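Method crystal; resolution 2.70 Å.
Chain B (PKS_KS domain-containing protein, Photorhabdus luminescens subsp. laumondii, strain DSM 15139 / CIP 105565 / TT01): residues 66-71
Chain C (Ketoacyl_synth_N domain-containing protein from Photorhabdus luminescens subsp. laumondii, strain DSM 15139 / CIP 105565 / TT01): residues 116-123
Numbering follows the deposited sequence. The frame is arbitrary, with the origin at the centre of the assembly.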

# COMPACT_ATOMS: atom_id res chain seq x y z
N GLU B 66 29.94 -1.27 -8.81
CA GLU B 66 31.15 -0.40 -8.79
C GLU B 66 31.04 0.66 -7.69
O GLU B 66 31.94 0.71 -6.84
CB GLU B 66 31.37 0.24 -10.16
CG GLU B 66 31.77 -0.75 -11.24
CD GLU B 66 32.16 -0.12 -12.57
OE1 GLU B 66 33.01 -0.71 -13.27
OE2 GLU B 66 31.61 0.95 -12.91
N ARG B 67 29.97 1.46 -7.72
CA ARG B 67 29.80 2.66 -6.84
C ARG B 67 29.41 2.23 -5.42
O ARG B 67 30.12 2.61 -4.48
CB ARG B 67 28.76 3.62 -7.46
CG ARG B 67 28.19 4.66 -6.50
CD ARG B 67 29.22 5.65 -5.97
NE ARG B 67 28.61 6.58 -5.04
CZ ARG B 67 29.22 7.63 -4.48
NH1 ARG B 67 28.57 8.41 -3.65
NH2 ARG B 67 30.49 7.89 -4.77
N PHE B 68 28.32 1.47 -5.28
CA PHE B 68 27.65 1.16 -3.98
C PHE B 68 28.11 -0.20 -3.43
O PHE B 68 28.14 -0.34 -2.19
CB PHE B 68 26.13 1.20 -4.15
CG PHE B 68 25.59 2.57 -4.49
CD1 PHE B 68 25.51 3.56 -3.52
CD2 PHE B 68 25.18 2.87 -5.78
CE1 PHE B 68 25.03 4.82 -3.83
CE2 PHE B 68 24.70 4.14 -6.09
CZ PHE B 68 24.62 5.11 -5.11
N GLY B 69 28.45 -1.15 -4.30
CA GLY B 69 28.93 -2.49 -3.91
C GLY B 69 27.80 -3.46 -3.66
O GLY B 69 27.82 -4.14 -2.61
N PHE B 70 26.83 -3.52 -4.58
CA PHE B 70 25.72 -4.52 -4.60
C PHE B 70 26.18 -5.76 -5.36
O PHE B 70 26.92 -5.62 -6.35
CB PHE B 70 24.46 -3.93 -5.24
CG PHE B 70 23.94 -2.65 -4.64
CD1 PHE B 70 23.89 -2.47 -3.26
CD2 PHE B 70 23.47 -1.63 -5.45
CE1 PHE B 70 23.40 -1.29 -2.72
CE2 PHE B 70 22.99 -0.45 -4.91
CZ PHE B 70 22.95 -0.28 -3.55
N LYS B 71 25.73 -6.94 -4.92
CA LYS B 71 26.04 -8.26 -5.54
C LYS B 71 25.19 -8.44 -6.81
O LYS B 71 25.59 -9.25 -7.67
CB LYS B 71 25.81 -9.39 -4.54
CG LYS B 71 26.75 -9.39 -3.35
CD LYS B 71 26.33 -10.32 -2.23
CE LYS B 71 26.63 -11.78 -2.51
NZ LYS B 71 26.06 -12.67 -1.47
N ALA C 116 24.08 7.06 4.64
CA ALA C 116 25.29 6.22 4.87
C ALA C 116 25.57 5.32 3.66
O ALA C 116 26.74 4.94 3.47
CB ALA C 116 25.13 5.41 6.13
N LEU C 117 24.53 5.00 2.87
CA LEU C 117 24.61 4.14 1.66
C LEU C 117 25.51 4.81 0.60
O LEU C 117 26.22 4.08 -0.11
CB LEU C 117 23.19 3.89 1.13
CG LEU C 117 23.08 3.21 -0.23
CD1 LEU C 117 22.96 1.70 -0.09
CD2 LEU C 117 21.88 3.75 -1.01
N HIS C 118 25.48 6.15 0.52
CA HIS C 118 26.17 6.96 -0.52
C HIS C 118 27.59 7.34 -0.08
O HIS C 118 28.31 7.95 -0.90
CB HIS C 118 25.32 8.19 -0.87
CG HIS C 118 24.09 7.85 -1.63
ND1 HIS C 118 23.98 8.05 -2.99
CD2 HIS C 118 22.93 7.27 -1.23
CE1 HIS C 118 22.79 7.64 -3.39
NE2 HIS C 118 22.14 7.15 -2.34
N ILE C 119 27.99 6.99 1.15
CA ILE C 119 29.36 7.23 1.70
C ILE C 119 30.06 5.88 1.87
O ILE C 119 31.13 5.68 1.25
CB ILE C 119 29.29 8.02 3.02
CG1 ILE C 119 28.59 9.36 2.83
CG2 ILE C 119 30.68 8.19 3.62
CD1 ILE C 119 28.14 10.01 4.12
N GLU C 120 29.49 4.99 2.70
CA GLU C 120 30.07 3.67 3.07
C GLU C 120 29.80 2.65 1.96
O GLU C 120 30.77 2.00 1.51
CB GLU C 120 29.49 3.18 4.39
CG GLU C 120 29.77 4.11 5.57
CD GLU C 120 29.06 3.72 6.85
OE1 GLU C 120 28.51 4.62 7.52
OE2 GLU C 120 29.06 2.52 7.19
N GLY C 121 28.54 2.52 1.55
CA GLY C 121 28.06 1.49 0.60
C GLY C 121 26.94 0.67 1.21
O GLY C 121 26.18 1.23 2.02
N ILE C 122 26.85 -0.61 0.85
CA ILE C 122 25.80 -1.56 1.34
C ILE C 122 25.89 -1.71 2.87
O ILE C 122 24.83 -1.88 3.50
CB ILE C 122 25.87 -2.93 0.63
CG1 ILE C 122 24.71 -3.83 1.07
CG2 ILE C 122 27.22 -3.60 0.84
CD1 ILE C 122 24.54 -5.05 0.21
N LYS C 123 27.11 -1.67 3.42
CA LYS C 123 27.37 -1.76 4.89
C LYS C 123 26.57 -0.68 5.63
O LYS C 123 26.21 -0.92 6.80
CB LYS C 123 28.87 -1.60 5.18
CG LYS C 123 29.75 -2.77 4.76
CD LYS C 123 31.21 -2.58 5.11
CE LYS C 123 32.04 -3.83 4.91
NZ LYS C 123 32.16 -4.18 3.47

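The two backbones come closest where Phe68(B) faces Gly121(C), with their CA atoms 4.6 Å apart, and the shape of the contact follows from that approach. The carbonyl of Phe68(B) is the bump: its O lies 3.3 Å from Gly121(C) CA, in a hollow that exists because Gly121(C) has no side chain. An ideal CB on Gly121(C) would sit 2.7 Å from Phe68(B) O, a clash. The local backbone makes the same demand independently, since at these phi/psi angles a CB would also jam against the carbonyl O of the preceding residue. The same oxygen accepts the one hydrogen bond between the stretches, from Ile122(C) N to Phe68(B) O at 3.3 Å; with an N-H...O angle of 132° it is weak.

Gly69(B) follows, leaving the helical conformation with positive phi, a setting that favours glycine by itself. Beside this turn, Ile122(C) points its CA-to-CB bond toward chain B, and its CG2 methyl comes within 3.5 Å of Gly69(B) O.

The largest buried piece is Phe68(B). Its CA-to-CB bond runs sideways, yet the m rotamer brings the ring end nearer to chain C, where it lies against Leu117(C) and His118(C). The edge of the phenyl ring meets the face of the imidazole, with centroids 4.9 Å apart and planes at 83°; Phe68(B) CE1 approaches His118(C) ND1 to 3.5 Å. Such a pairing sets the slightly positive hydrogens of one ring's rim against the pi cloud of the other. His118(C) NE2 is hydrogen-bonded elsewhere in the structure. Along the same edge of the phenyl, Phe68(B) CD1 sits 3.5 Å from Leu117(C) O and 4.1 Å from Leu117(C) CG.

Leu117(C) also serves the second aromatic. Its CD1 methyl packs 4.0 Å from Phe70(B) CZ, while Phe70(B) CD1 lies 4.4 Å from Ile122(C) CD1. Both methyls lie at the edge of the Phe70(B) ring, near its plane, so the ring turns its rim, not its face, to these two aliphatic side chains.

Arg67(B) reaches across with an extended end, bringing NH1 to 2.8 Å from His118(C) O. The cationic guanidinium comes close to a partially negative carbonyl oxygen, but the angle is too poor for a hydrogen bond. Ile119(C) and Glu120(C) point away, leaving the contact to the residues before and after them. The rule is compact: a glycine hollow receives a carbonyl, and aromatic rims settle against aliphatic groups and an imidazole face.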